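Local coordinates for uncharacterized protein (Bordetella bronchiseptica RB50, PDB 3BE3) that is of unknown function but belongs to the DUF1653 family, grouped with the SH3-like small beta proteins, at residues 4-8 and 55-59. Residues are numbered along the deposited sequence; the frame is centred on the assembly and turned at random.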
loop_
_atom_site.group_PDB
_atom_site.type_symbol
_atom_site.label_atom_id
_atom_site.label_comp_id
_atom_site.label_asym_id
_atom_site.label_seq_id
_atom_site.Cartn_x
_atom_site.Cartn_y
_atom_site.Cartn_z
ATOM N N ALA B 4 16.034 -7.233 -5.488
ATOM C CA ALA B 4 14.701 -7.811 -5.828
ATOM C C ALA B 4 13.773 -6.741 -6.396
ATOM O O ALA B 4 13.053 -6.987 -7.363
ATOM C CB ALA B 4 14.072 -8.441 -4.589
HETATM N N MSE B 5 13.804 -5.558 -5.791
HETATM C CA MSE B 5 12.972 -4.436 -6.224
HETATM C C MSE B 5 13.020 -4.228 -7.737
HETATM O O MSE B 5 11.982 -4.160 -8.406
HETATM C CB MSE B 5 13.428 -3.144 -5.540
HETATM C CG MSE B 5 12.963 -2.977 -4.109
HETATM SE SE MSE B 5 13.696 -1.368 -3.315
HETATM C CE MSE B 5 12.901 -0.050 -4.481
ATOM N N GLN B 6 14.232 -4.128 -8.272
ATOM C CA GLN B 6 14.423 -3.908 -9.696
ATOM C C GLN B 6 13.754 -4.961 -10.577
ATOM O O GLN B 6 13.339 -4.656 -11.695
ATOM C CB GLN B 6 15.919 -3.833 -10.019
ATOM C CG GLN B 6 16.200 -3.424 -11.458
ATOM C CD GLN B 6 17.651 -3.048 -11.716
ATOM O OE1 GLN B 6 18.017 -2.688 -12.839
ATOM N NE2 GLN B 6 18.482 -3.122 -10.680
ATOM N N ASP B 7 13.648 -6.195 -10.088
ATOM C CA ASP B 7 13.030 -7.256 -10.877
ATOM C C ASP B 7 11.527 -7.387 -10.649
ATOM O O ASP B 7 10.850 -8.137 -11.349
ATOM C CB ASP B 7 13.712 -8.604 -10.600
ATOM C CG ASP B 7 15.171 -8.629 -11.052
ATOM O OD1 ASP B 7 15.457 -8.181 -12.187
ATOM O OD2 ASP B 7 16.030 -9.102 -10.277
ATOM N N PHE B 8 10.991 -6.660 -9.678
ATOM C CA PHE B 8 9.556 -6.749 -9.426
ATOM C C PHE B 8 8.761 -6.135 -10.568
ATOM O O PHE B 8 9.093 -5.062 -11.073
ATOM C CB PHE B 8 9.159 -6.028 -8.134
ATOM C CG PHE B 8 7.681 -6.140 -7.810
ATOM C CD1 PHE B 8 7.151 -7.336 -7.338
ATOM C CD2 PHE B 8 6.812 -5.071 -8.031
ATOM C CE1 PHE B 8 5.782 -7.480 -7.100
ATOM C CE2 PHE B 8 5.437 -5.205 -7.796
ATOM C CZ PHE B 8 4.922 -6.412 -7.329
ATOM N N LEU B 55 7.841 -7.426 0.452
ATOM C CA LEU B 55 8.302 -7.909 -0.840
ATOM C C LEU B 55 9.049 -9.239 -0.715
ATOM O O LEU B 55 8.856 -10.155 -1.517
ATOM C CB LEU B 55 9.210 -6.858 -1.485
ATOM C CG LEU B 55 9.852 -7.202 -2.830
ATOM C CD1 LEU B 55 8.783 -7.362 -3.883
ATOM C CD2 LEU B 55 10.793 -6.109 -3.235
ATOM N N ARG B 56 9.905 -9.345 0.296
ATOM C CA ARG B 56 10.680 -10.563 0.478
ATOM C C ARG B 56 9.821 -11.781 0.824
ATOM O O ARG B 56 10.208 -12.908 0.531
ATOM C CB ARG B 56 11.778 -10.350 1.529
ATOM C CG ARG B 56 11.298 -9.991 2.915
ATOM C CD ARG B 56 12.503 -9.848 3.842
ATOM N NE ARG B 56 12.113 -9.765 5.248
ATOM C CZ ARG B 56 11.841 -8.634 5.895
ATOM N NH1 ARG B 56 11.920 -7.463 5.265
ATOM N NH2 ARG B 56 11.485 -8.680 7.174
ATOM N N ILE B 57 8.659 -11.562 1.432
ATOM C CA ILE B 57 7.768 -12.676 1.750
ATOM C C ILE B 57 6.974 -13.017 0.482
ATOM O O ILE B 57 6.769 -14.185 0.152
ATOM C CB ILE B 57 6.776 -12.325 2.887
ATOM C CG1 ILE B 57 7.541 -11.967 4.168
ATOM C CG2 ILE B 57 5.840 -13.497 3.129
ATOM C CD1 ILE B 57 8.441 -13.065 4.694
ATOM N N TRP B 58 6.531 -11.978 -0.223
ATOM C CA TRP B 58 5.779 -12.126 -1.475
ATOM C C TRP B 58 6.599 -12.955 -2.461
ATOM O O TRP B 58 6.057 -13.807 -3.168
ATOM C CB TRP B 58 5.486 -10.736 -2.071
ATOM C CG TRP B 58 4.821 -10.695 -3.442
ATOM C CD1 TRP B 58 5.415 -10.916 -4.647
ATOM C CD2 TRP B 58 3.453 -10.343 -3.735
ATOM N NE1 TRP B 58 4.513 -10.709 -5.670
ATOM C CE2 TRP B 58 3.306 -10.352 -5.134
ATOM C CE3 TRP B 58 2.351 -10.000 -2.949
ATOM C CZ2 TRP B 58 2.088 -10.053 -5.759
ATOM C CZ3 TRP B 58 1.143 -9.701 -3.578
ATOM C CH2 TRP B 58 1.028 -9.721 -4.961
ATOM N N ASN B 59 7.905 -12.692 -2.487
ATOM C CA ASN B 59 8.834 -13.382 -3.379
ATOM C C ASN B 59 9.280 -14.773 -2.932
ATOM O O ASN B 59 10.015 -15.445 -3.655
ATOM C CB ASN B 59 10.082 -12.520 -3.602
ATOM C CG ASN B 59 9.874 -11.465 -4.657
ATOM O OD1 ASN B 59 9.126 -11.676 -5.606
ATOM N ND2 ASN B 59 10.551 -10.331 -4.514
HETATM O O HOH W 1 11.344 -9.009 -6.847
#
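F8 turns an edge of its ring toward the face of the W58 indole, the two planes at 73° and the phenyl centroid 5.7 Å from that of the indole's five-membered ring, in an offset edge-to-face pair. The indole nitrogen lies beside the phenyl rim, near the phenyl plane, with W58 NE1 3.8 Å from F8 CE1. Both aromatic side chains leave their backbones with CG anti to N (chi1 -178° for F8, 175° for W58), which brings the phenyl edge to the indole. L55 splits its branches: CD1 comes to the phenyl ring at an oblique angle, 3.8 Å from F8 CD1, while CD2 meets selenomethionine M5 at CG, 3.9 Å away, the two side chains crossing at about a right angle. The contact sets the N-terminal segment 4-8, with its 3-10 turn at 5-7, against helix 55-58 and N59; the helix links strands 50-54 and 61-64 of an antiparallel sheet, consistent with an SH3-like fold. L26 of strand 20-29 touches M5, F8 and L55, whereas F72 stacks on W58. On the exposed side, A4 CB lies 4.0 Å from N59 ND2. No direct hydrogen bond joins the segments; one water bridges them, donating to A4 O at 2.7 Å and accepting from N59 ND2 at 2.8 Å. The same A4 carbonyl also receives D7 N, so the bridge ends on an oxygen already engaged in the 3-10 turn.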